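Local coordinates for protein acyl-CoA dehydrogenase (Bacillus subtilis, PDB 5LNX) that catalyses the FAD-dependent oxidation of 2,3-saturated acyl-CoA to 2,3-dehydroacyl-CoA, passing the electrons on to an acceptor, at residues D[81-86]-D[154-159]; D[28-33]-D[351-356]; D[35-40]-D[158-163]. All coordinates share one frame; numbering follows the deposited sequence.

How the contacts relate
The three contacts join the N-terminal helical part of the chain to what follows it. In chain order the segments run 28-33, 35-40, 81-86, 154-159, 158-163 and 351-356, so contact 2 spans the longest separation and encloses the others. Contacts 1 and 3 share G158 and G159, on the turn and loop leaving strand 145-156, and their centres lie about 8 Å apart; I84 packs on F35 and I40. Contact 2 is about 13 Å from contact 1 and 16 Å from contact 3, and M29 touches both V81 and P36. Contacts 1 and 3 tie helices 79-90 and 37-45 to the middle beta domain, contact 2 ties helix 9-32 to helix 348-356, and contact 1 alone holds residues bonded to the flavin.

Contact 1. Residues D[81-86]-D[154-159]; sequences VGVILS and FITNGG. With FAD (flavin-adenine dinucleotide), chain S.
N157 and I84 carry most of this buried contact, and T156 beside them reaches the flavin. The amide nitrogen ND2 of N157 donates to the backbone O of I84 at 3.2 Å along a nearly straight line, with an N-H...O angle of 166°. The acceptor lies close to the amide plane, while the donor comes in 16° away from the I84 carbonyl plane. ND2 also bonds to the O of G119, so the amide joins helix 79-90 to a second piece of backbone. The other half of the amide meets hydrocarbon: OD1 of N157 lies against CG1 and CG2 of I84, at 3.3 Å from CG1, across the base of the branched side chain. A beta-branched residue suits this place because CG1 and CG2 both lie against the amide; the hydrogen bond itself uses only the backbone of I84.

Residues 155-158 form a type II beta turn, and N157 fills its third position with positive phi, a conformation that asparagine tolerates better than most residues. At the turn's last position is G158, where a CB would collide with the O of I155.

T156 divides its work between its two branches. CG2 makes a loose apolar contact with CG2 of V83 at 4.4 Å, and V83 also packs on L202 and Y360. With OG1 beside the backbone N (chi1 -60°), the hydroxyl faces the isoalloxazine and donates to FAD N5 at 2.8 Å. The N of T156 adds a weak bond to FAD O4 at 3.5 Å. N5 is the atom that accepts the substrate hydride in acyl-CoA dehydrogenases. A hydroxyl donor there is consistent with an oxidised flavin, and it probably draws electron density from the ring and so assists hydride uptake.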
loop_
_atom_site.group_PDB
_atom_site.type_symbol
_atom_site.label_atom_id
_atom_site.label_comp_id
_atom_site.label_asym_id
_atom_site.label_seq_id
_atom_site.Cartn_x
_atom_site.Cartn_y
_atom_site.Cartn_z
ATOM N N VAL D 81 8.477 -22.249 17.591
ATOM C CA VAL D 81 8.026 -22.828 18.869
ATOM C C VAL D 81 6.600 -22.317 19.226
ATOM O O VAL D 81 5.815 -23.035 19.859
ATOM C CB VAL D 81 9.090 -22.782 20.028
ATOM N N GLY D 82 6.257 -21.124 18.739
ATOM C CA GLY D 82 4.947 -20.528 18.957
ATOM C C GLY D 82 3.826 -21.322 18.294
ATOM O O GLY D 82 2.786 -21.583 18.881
ATOM N N VAL D 83 4.045 -21.693 17.050
ATOM C CA VAL D 83 3.058 -22.475 16.324
ATOM C C VAL D 83 2.938 -23.894 16.845
ATOM O O VAL D 83 1.847 -24.457 16.819
ATOM C CB VAL D 83 3.301 -22.525 14.813
ATOM C CG1 VAL D 83 4.589 -23.246 14.475
ATOM C CG2 VAL D 83 2.114 -23.198 14.109
ATOM N N ILE D 84 4.075 -24.490 17.207
ATOM C CA ILE D 84 4.090 -25.853 17.760
ATOM C C ILE D 84 3.218 -25.879 18.988
ATOM O O ILE D 84 2.390 -26.768 19.165
ATOM C CB ILE D 84 5.504 -26.312 18.168
ATOM C CG1 ILE D 84 6.348 -26.634 16.934
ATOM C CG2 ILE D 84 5.424 -27.537 19.066
ATOM C CD1 ILE D 84 7.827 -26.755 17.226
ATOM N N LEU D 85 3.422 -24.906 19.851
ATOM C CA LEU D 85 2.569 -24.767 21.025
ATOM C C LEU D 85 1.108 -24.511 20.637
ATOM O O LEU D 85 0.182 -25.078 21.223
ATOM C CB LEU D 85 3.052 -23.629 21.927
ATOM C CG LEU D 85 2.225 -23.425 23.202
ATOM C CD1 LEU D 85 2.007 -24.726 23.947
ATOM C CD2 LEU D 85 2.892 -22.411 24.119
ATOM N N SER D 86 0.925 -23.634 19.667
ATOM C CA SER D 86 -0.408 -23.154 19.287
ATOM C C SER D 86 -1.277 -24.291 18.729
ATOM O O SER D 86 -2.464 -24.398 19.033
ATOM C CB SER D 86 -0.297 -22.023 18.244
ATOM O OG SER D 86 -1.511 -21.303 18.131
ATOM N N PHE D 154 1.095 -31.218 4.756
ATOM C CA PHE D 154 1.515 -30.013 5.493
ATOM C C PHE D 154 1.142 -30.062 6.964
ATOM O O PHE D 154 0.553 -29.113 7.462
ATOM C CB PHE D 154 0.850 -28.775 4.897
ATOM C CG PHE D 154 1.171 -28.523 3.450
ATOM C CD1 PHE D 154 2.437 -28.704 2.970
ATOM C CD2 PHE D 154 0.193 -28.039 2.593
ATOM C CE1 PHE D 154 2.728 -28.462 1.641
ATOM C CE2 PHE D 154 0.467 -27.790 1.269
ATOM C CZ PHE D 154 1.740 -27.992 0.787
ATOM N N ILE D 155 1.454 -31.151 7.658
ATOM C CA ILE D 155 0.943 -31.361 9.031
ATOM C C ILE D 155 1.948 -30.936 10.095
ATOM O O ILE D 155 2.994 -31.562 10.291
ATOM C CB ILE D 155 0.528 -32.821 9.287
ATOM C CG1 ILE D 155 -0.514 -33.281 8.256
ATOM C CG2 ILE D 155 -0.030 -32.974 10.686
ATOM C CD1 ILE D 155 -1.729 -32.387 8.169
ATOM N N THR D 156 1.630 -29.842 10.772
ATOM C CA THR D 156 2.527 -29.307 11.794
ATOM C C THR D 156 2.638 -30.389 12.852
ATOM O O THR D 156 1.714 -31.180 13.019
ATOM C CB THR D 156 1.979 -28.014 12.444
ATOM O OG1 THR D 156 1.810 -26.997 11.450
ATOM C CG2 THR D 156 2.926 -27.503 13.511
ATOM N N ASN D 157 3.778 -30.417 13.533
ATOM C CA ASN D 157 4.042 -31.366 14.627
ATOM C C ASN D 157 4.119 -32.833 14.147
ATOM O O ASN D 157 4.037 -33.786 14.926
ATOM C CB ASN D 157 3.048 -31.154 15.782
ATOM C CG ASN D 157 3.346 -29.881 16.581
ATOM O OD1 ASN D 157 4.272 -29.132 16.260
ATOM N ND2 ASN D 157 2.524 -29.606 17.589
ATOM N N GLY D 158 4.404 -32.971 12.855
ATOM C CA GLY D 158 4.428 -34.259 12.175
ATOM C C GLY D 158 5.640 -35.114 12.489
ATOM O O GLY D 158 6.764 -34.768 12.152
ATOM N N GLY D 159 5.398 -36.241 13.152
ATOM C CA GLY D 159 6.464 -37.185 13.518
ATOM C C GLY D 159 6.925 -36.999 14.953
ATOM O O GLY D 159 7.566 -37.883 15.535
HETATM P PA FAD S . -5.024 -23.383 -1.703
HETATM O O1A FAD S . -6.001 -23.347 -0.540
HETATM O O2A FAD S . -5.249 -24.169 -2.953
HETATM O O5B FAD S . -4.890 -21.841 -2.145
HETATM C C5B FAD S . -3.960 -21.336 -3.093
HETATM C C4B FAD S . -4.158 -19.822 -3.099
HETATM O O4B FAD S . -5.421 -19.593 -3.676
HETATM C C3B FAD S . -4.180 -19.223 -1.701
HETATM O O3B FAD S . -3.630 -17.900 -1.693
HETATM C C2B FAD S . -5.639 -19.123 -1.360
HETATM O O2B FAD S . -5.907 -17.918 -0.664
HETATM C C1B FAD S . -6.270 -19.012 -2.711
HETATM N N9A FAD S . -7.609 -19.568 -2.848
HETATM C C8A FAD S . -7.976 -20.833 -3.152
HETATM N N7A FAD S . -9.338 -20.900 -3.281
HETATM C C5A FAD S . -9.830 -19.657 -3.043
HETATM C C6A FAD S . -11.130 -18.980 -3.025
HETATM N N6A FAD S . -12.273 -19.644 -3.255
HETATM N N1A FAD S . -11.159 -17.651 -2.787
HETATM C C2A FAD S . -10.070 -16.900 -2.563
HETATM N N3A FAD S . -8.854 -17.453 -2.561
HETATM C C4A FAD S . -8.677 -18.779 -2.797
HETATM N N1 FAD S . -2.910 -28.116 7.576
HETATM C C2 FAD S . -3.473 -28.788 8.608
HETATM O O2 FAD S . -4.521 -29.408 8.383
HETATM N N3 FAD S . -2.965 -28.809 9.859
HETATM C C4 FAD S . -1.835 -28.161 10.170
HETATM O O4 FAD S . -1.361 -28.187 11.332
HETATM C C4X FAD S . -1.152 -27.422 9.090
HETATM N N5 FAD S . -0.007 -26.750 9.334
HETATM C C5X FAD S . 0.630 -26.091 8.338
HETATM C C6 FAD S . 1.831 -25.500 8.632
HETATM C C7 FAD S . 2.519 -24.781 7.686
HETATM C C7M FAD S . 3.766 -24.081 8.165
HETATM C C8 FAD S . 1.974 -24.706 6.304
HETATM C C8M FAD S . 2.655 -23.949 5.196
HETATM C C9 FAD S . 0.791 -25.334 6.000
HETATM C C9A FAD S . 0.079 -26.041 6.960
HETATM N N10 FAD S . -1.126 -26.757 6.665
HETATM C C10 FAD S . -1.767 -27.432 7.734
HETATM C "C1'" FAD S . -1.761 -26.694 5.339
HETATM C "C2'" FAD S . -2.443 -25.315 5.183
HETATM O "O2'" FAD S . -3.543 -25.089 6.084
HETATM C "C3'" FAD S . -2.872 -25.089 3.740
HETATM O "O3'" FAD S . -1.713 -24.736 2.987
HETATM C "C4'" FAD S . -3.957 -24.027 3.640
HETATM O "O4'" FAD S . -5.163 -24.528 4.243
HETATM C "C5'" FAD S . -4.218 -23.571 2.183
HETATM O "O5'" FAD S . -4.463 -24.601 1.223
HETATM P P FAD S . -3.452 -24.945 -0.012
HETATM O O1P FAD S . -4.002 -26.072 -0.868
HETATM O O2P FAD S . -2.057 -25.087 0.532
HETATM O O3P FAD S . -3.566 -23.759 -1.105
#

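Contact 2. Residues D[28-33]-D[351-356]; sequences IMEKTD and LRDAKV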
loop_
_atom_site.group_PDB
_atom_site.type_symbol
_atom_site.label_atom_id
_atom_site.label_comp_id
_atom_site.label_asym_id
_atom_site.label_seq_id
_atom_site.Cartn_x
_atom_site.Cartn_y
_atom_site.Cartn_z
ATOM N N ILE D 28 19.716 -23.002 17.806
ATOM C CA ILE D 28 19.892 -24.410 17.407
ATOM C C ILE D 28 18.870 -24.830 16.322
ATOM O O ILE D 28 19.227 -25.503 15.359
ATOM C CB ILE D 28 19.769 -25.395 18.623
ATOM C CG1 ILE D 28 20.771 -25.113 19.737
ATOM C CG2 ILE D 28 19.883 -26.834 18.182
ATOM C CD1 ILE D 28 22.194 -25.222 19.289
ATOM N N MET D 29 17.612 -24.448 16.492
ATOM C CA MET D 29 16.541 -24.811 15.509
ATOM C C MET D 29 16.771 -24.178 14.149
ATOM O O MET D 29 16.528 -24.811 13.125
ATOM C CB MET D 29 15.157 -24.367 15.980
ATOM C CG MET D 29 14.587 -25.171 17.123
ATOM S SD MET D 29 13.257 -24.227 17.860
ATOM C CE MET D 29 11.801 -24.748 16.952
ATOM N N GLU D 30 17.252 -22.938 14.149
ATOM C CA GLU D 30 17.546 -22.230 12.907
ATOM C C GLU D 30 18.736 -22.821 12.176
ATOM O O GLU D 30 18.888 -22.668 10.951
ATOM C CB GLU D 30 17.808 -20.747 13.185
ATOM C CG GLU D 30 16.537 -19.934 13.387
ATOM C CD GLU D 30 15.739 -19.734 12.108
ATOM O OE1 GLU D 30 14.543 -20.075 12.162
ATOM O OE2 GLU D 30 16.309 -19.354 11.035
ATOM N N LYS D 31 19.624 -23.436 12.937
ATOM C CA LYS D 31 20.856 -23.991 12.382
ATOM C C LYS D 31 20.654 -25.427 11.975
ATOM O O LYS D 31 21.093 -25.847 10.911
ATOM C CB LYS D 31 21.968 -23.906 13.406
ATOM N N THR D 32 20.001 -26.174 12.846
ATOM C CA THR D 32 19.838 -27.620 12.701
ATOM C C THR D 32 18.598 -27.989 11.867
ATOM O O THR D 32 18.603 -28.979 11.146
ATOM C CB THR D 32 19.720 -28.287 14.099
ATOM O OG1 THR D 32 18.418 -28.010 14.651
ATOM N N ASP D 33 17.536 -27.198 12.008
ATOM C CA ASP D 33 16.182 -27.509 11.470
ATOM C C ASP D 33 15.578 -28.738 12.154
ATOM O O ASP D 33 14.709 -29.401 11.590
ATOM C CB ASP D 33 16.198 -27.696 9.943
ATOM C CG ASP D 33 14.819 -27.495 9.284
ATOM O OD1 ASP D 33 14.222 -28.516 8.898
ATOM O OD2 ASP D 33 14.354 -26.343 9.102
ATOM N N LEU D 351 11.227 -12.480 8.279
ATOM C CA LEU D 351 10.552 -12.388 6.998
ATOM C C LEU D 351 10.086 -13.786 6.567
ATOM O O LEU D 351 8.906 -14.026 6.297
ATOM C CB LEU D 351 11.476 -11.798 5.930
ATOM C CG LEU D 351 10.861 -11.735 4.528
ATOM C CD1 LEU D 351 9.641 -10.829 4.524
ATOM C CD2 LEU D 351 11.841 -11.269 3.484
ATOM N N ARG D 352 11.057 -14.677 6.458
ATOM C CA ARG D 352 10.836 -16.054 6.104
ATOM C C ARG D 352 9.695 -16.660 6.936
ATOM O O ARG D 352 8.779 -17.289 6.384
ATOM C CB ARG D 352 12.111 -16.850 6.341
ATOM C CG ARG D 352 13.223 -16.613 5.320
ATOM C CD ARG D 352 14.223 -17.759 5.280
ATOM N NE ARG D 352 15.054 -17.835 6.466
ATOM C CZ ARG D 352 14.779 -18.524 7.573
ATOM N NH1 ARG D 352 13.683 -19.265 7.667
ATOM N NH2 ARG D 352 15.599 -18.453 8.628
ATOM N N ASP D 353 9.788 -16.483 8.257
ATOM C CA ASP D 353 8.745 -16.920 9.168
ATOM C C ASP D 353 7.425 -16.164 8.930
ATOM O O ASP D 353 6.357 -16.788 8.789
ATOM C CB ASP D 353 9.190 -16.809 10.632
ATOM C CG ASP D 353 10.239 -17.867 11.021
ATOM O OD1 ASP D 353 10.959 -18.385 10.130
ATOM O OD2 ASP D 353 10.337 -18.203 12.234
ATOM N N ALA D 354 7.492 -14.845 8.852
ATOM C CA ALA D 354 6.275 -14.011 8.658
ATOM C C ALA D 354 5.284 -14.540 7.597
ATOM O O ALA D 354 4.085 -14.681 7.859
ATOM C CB ALA D 354 6.647 -12.575 8.302
ATOM N N LYS D 355 5.809 -14.802 6.409
ATOM C CA LYS D 355 5.008 -15.135 5.231
ATOM C C LYS D 355 4.025 -16.311 5.438
ATOM O O LYS D 355 2.928 -16.335 4.883
ATOM C CB LYS D 355 5.951 -15.459 4.061
ATOM C CG LYS D 355 5.254 -15.915 2.793
ATOM C CD LYS D 355 4.405 -14.805 2.210
ATOM C CE LYS D 355 3.054 -15.308 1.730
ATOM N NZ LYS D 355 2.232 -14.195 1.188
ATOM N N VAL D 356 4.425 -17.277 6.252
ATOM C CA VAL D 356 3.561 -18.401 6.612
ATOM C C VAL D 356 2.238 -17.941 7.222
ATOM O O VAL D 356 1.176 -18.577 7.036
ATOM C CB VAL D 356 4.283 -19.296 7.641
ATOM C CG2 VAL D 356 3.435 -20.486 8.028
#
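OE2 of E30 and NH2 of R352 meet at 2.7 Å in a salt bridge that is also a hydrogen bond. The carboxylate offers the lone pair on the side of its other oxygen, and OE2 sits almost in the guanidinium plane, at its edge. The two flat groups are nearly coplanar, 20° apart, but the N-H...O angle of 135° shows a bent bond. The bond is single-pronged: of the two carboxylate oxygens OE2 alone is bonded to NH2 of R352, and OE1 of E30 stays 4.0 Å from that nitrogen.

Both side chains fold to reach this point. That of E30 bends at chi2 (-71°), which brings its carboxylate nearer to helix 348-356 than its CB direction alone would suggest, and R352 bends at chi3 to come from the opposite direction. The remaining guanidinium nitrogens are engaged elsewhere: NE forms a salt bridge with E348 and NH1 bonds to the O of L200, while Y203 adds a cation-pi contact. Arginine fits a place where one planar cation must serve so many acceptors.

D353 completes the network. Its OD1 accepts from the N of L202 and lies 3.8 Å from NH1 of R352, well out of the guanidinium plane, so that long pairing is electrostatic. OE1 of E30 and OD1 of D353 are 4.5 Å apart, a like-charge approach that the arginine probably eases. With an alanine here instead of E30, NH2 of R352 would probably be left without its carboxylate mate, and the charged tie between helices 9-32 and 348-356 would be lost.

Beyond R352, whose backbone O bonds to Y341 of the second subunit, the chain continues to V356, which touches the flavin. This is an interdomain salt-bridge network, linking the N-terminal and C-terminal helical domains of the acyl-CoA dehydrogenase fold.

Contact 3. Residues D[35-40]-D[158-163]; sequences FPFQLI and GGAADI
The methyl group of A160 sits over the face of the F35 ring, and this CH-pi contact is the heart of the meeting. CB of A160 lies 3.5 Å from the ring centroid and only 10° off the ring normal, so all six ring carbons are within 4.0 Å of it; CZ and CE2 are nearest, each at 3.6 Å. A methyl is small enough to settle squarely on the ring. With CG anti to the backbone N (chi1 -179°), the F35 ring is carried out from its segment toward the loop of A160. On the opposite face lies CD of P36, displaced toward the rim, so proline and alanine sandwich the phenylalanine.

Apolar contact adds a second aromatic. CE1 of F37 approaches CB of A160 obliquely at 4.0 Å, at the more exposed end of the contact. The two rings support one another: CD2 of F35 lies over the centre of one F37 face, 3.4 Å above its plane, while CG of F37 is at the edge of F35. Beyond the two segments, F35 also packs on L118 and N206, and L118 touches A160 too.

Hydrogen bonds shape each side without crossing between them. P36 centres an inverse gamma turn, closed by a weak bond from N of F37 to O of F35, and also occupies the N-cap of helix 37-45, where its O accepts from N of I40. In the other segment G159 takes backbone angles (positive phi) at which any side chain would crowd the carbonyl oxygen of G158, and D162 pairs with the backbone of L118 through its OD2. It is an apolar interdomain contact, in which the connection into helix 37-45 of the N-terminal helical domain packs on a loop of the middle beta domain, as the acyl-CoA dehydrogenase fold places them.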
loop_
_atom_site.group_PDB
_atom_site.type_symbol
_atom_site.label_atom_id
_atom_site.label_comp_id
_atom_site.label_asym_id
_atom_site.label_seq_id
_atom_site.Cartn_x
_atom_site.Cartn_y
_atom_site.Cartn_z
ATOM N N PHE D 35 13.423 -30.474 15.272
ATOM C CA PHE D 35 12.364 -30.276 16.263
ATOM C C PHE D 35 12.985 -30.263 17.671
ATOM O O PHE D 35 13.844 -31.091 17.963
ATOM C CB PHE D 35 11.310 -31.409 16.146
ATOM C CG PHE D 35 10.157 -31.283 17.114
ATOM C CD1 PHE D 35 9.047 -30.530 16.809
ATOM C CD2 PHE D 35 10.206 -31.924 18.319
ATOM C CE1 PHE D 35 8.008 -30.411 17.703
ATOM C CE2 PHE D 35 9.178 -31.823 19.221
ATOM C CZ PHE D 35 8.073 -31.071 18.914
ATOM N N PRO D 36 12.563 -29.326 18.544
ATOM C CA PRO D 36 13.248 -29.113 19.799
ATOM C C PRO D 36 12.689 -29.990 20.905
ATOM O O PRO D 36 12.108 -29.499 21.878
ATOM C CB PRO D 36 12.951 -27.644 20.072
ATOM C CG PRO D 36 11.576 -27.438 19.518
ATOM C CD PRO D 36 11.337 -28.507 18.485
ATOM N N PHE D 37 12.895 -31.288 20.771
ATOM C CA PHE D 37 12.334 -32.271 21.717
ATOM C C PHE D 37 12.575 -31.933 23.195
ATOM O O PHE D 37 11.671 -32.054 24.023
ATOM C CB PHE D 37 12.908 -33.650 21.424
ATOM C CG PHE D 37 12.372 -34.268 20.172
ATOM C CD1 PHE D 37 11.082 -34.783 20.137
ATOM C CD2 PHE D 37 13.143 -34.320 19.019
ATOM C CE1 PHE D 37 10.582 -35.349 18.975
ATOM C CE2 PHE D 37 12.642 -34.882 17.851
ATOM C CZ PHE D 37 11.364 -35.397 17.828
ATOM N N GLN D 38 13.800 -31.510 23.501
ATOM C CA GLN D 38 14.186 -31.176 24.886
ATOM C C GLN D 38 13.508 -29.949 25.462
ATOM O O GLN D 38 13.133 -29.935 26.628
ATOM C CB GLN D 38 15.687 -31.034 25.008
ATOM N N LEU D 39 13.359 -28.919 24.645
ATOM C CA LEU D 39 12.651 -27.705 25.043
ATOM C C LEU D 39 11.213 -27.985 25.365
ATOM O O LEU D 39 10.691 -27.559 26.401
ATOM C CB LEU D 39 12.694 -26.684 23.898
ATOM C CG LEU D 39 12.039 -25.320 24.156
ATOM C CD1 LEU D 39 12.626 -24.655 25.394
ATOM C CD2 LEU D 39 12.163 -24.383 22.968
ATOM N N ILE D 40 10.560 -28.695 24.444
ATOM C CA ILE D 40 9.162 -29.103 24.605
ATOM C C ILE D 40 8.998 -29.752 25.959
ATOM O O ILE D 40 8.162 -29.338 26.760
ATOM C CB ILE D 40 8.722 -30.081 23.501
ATOM C CG1 ILE D 40 8.714 -29.410 22.106
ATOM C CG2 ILE D 40 7.342 -30.667 23.807
ATOM C CD1 ILE D 40 8.008 -28.076 22.021
ATOM N N GLY D 158 4.404 -32.971 12.855
ATOM C CA GLY D 158 4.428 -34.259 12.175
ATOM C C GLY D 158 5.640 -35.114 12.489
ATOM O O GLY D 158 6.764 -34.768 12.152
ATOM N N GLY D 159 5.398 -36.241 13.152
ATOM C CA GLY D 159 6.464 -37.185 13.518
ATOM C C GLY D 159 6.925 -36.999 14.953
ATOM O O GLY D 159 7.566 -37.883 15.535
ATOM N N ALA D 160 6.681 -35.808 15.490
ATOM C CA ALA D 160 6.907 -35.521 16.906
ATOM C C ALA D 160 5.644 -35.886 17.647
ATOM O O ALA D 160 5.668 -36.210 18.829
ATOM C CB ALA D 160 7.233 -34.039 17.116
ATOM N N ALA D 161 4.526 -35.768 16.954
ATOM C CA ALA D 161 3.237 -35.850 17.601
ATOM C C ALA D 161 2.834 -37.290 17.945
ATOM O O ALA D 161 3.106 -38.229 17.188
ATOM C CB ALA D 161 2.170 -35.192 16.757
ATOM N N ASP D 162 2.177 -37.412 19.108
ATOM C CA ASP D 162 1.663 -38.675 19.659
ATOM C C ASP D 162 0.171 -38.870 19.353
ATOM O O ASP D 162 -0.303 -39.999 19.153
ATOM C CB ASP D 162 1.855 -38.707 21.187
ATOM C CG ASP D 162 3.301 -38.547 21.604
ATOM O OD1 ASP D 162 4.058 -39.542 21.525
ATOM O OD2 ASP D 162 3.687 -37.422 21.997
ATOM N N ILE D 163 -0.558 -37.760 19.384
ATOM C CA ILE D 163 -1.981 -37.720 19.068
ATOM C C ILE D 163 -2.190 -36.851 17.828
ATOM O O ILE D 163 -1.674 -35.730 17.762
ATOM C CB ILE D 163 -2.791 -37.083 20.227
ATOM C CG1 ILE D 163 -2.767 -37.967 21.477
ATOM C CG2 ILE D 163 -4.188 -36.675 19.769
ATOM C CD1 ILE D 163 -3.591 -39.233 21.443
#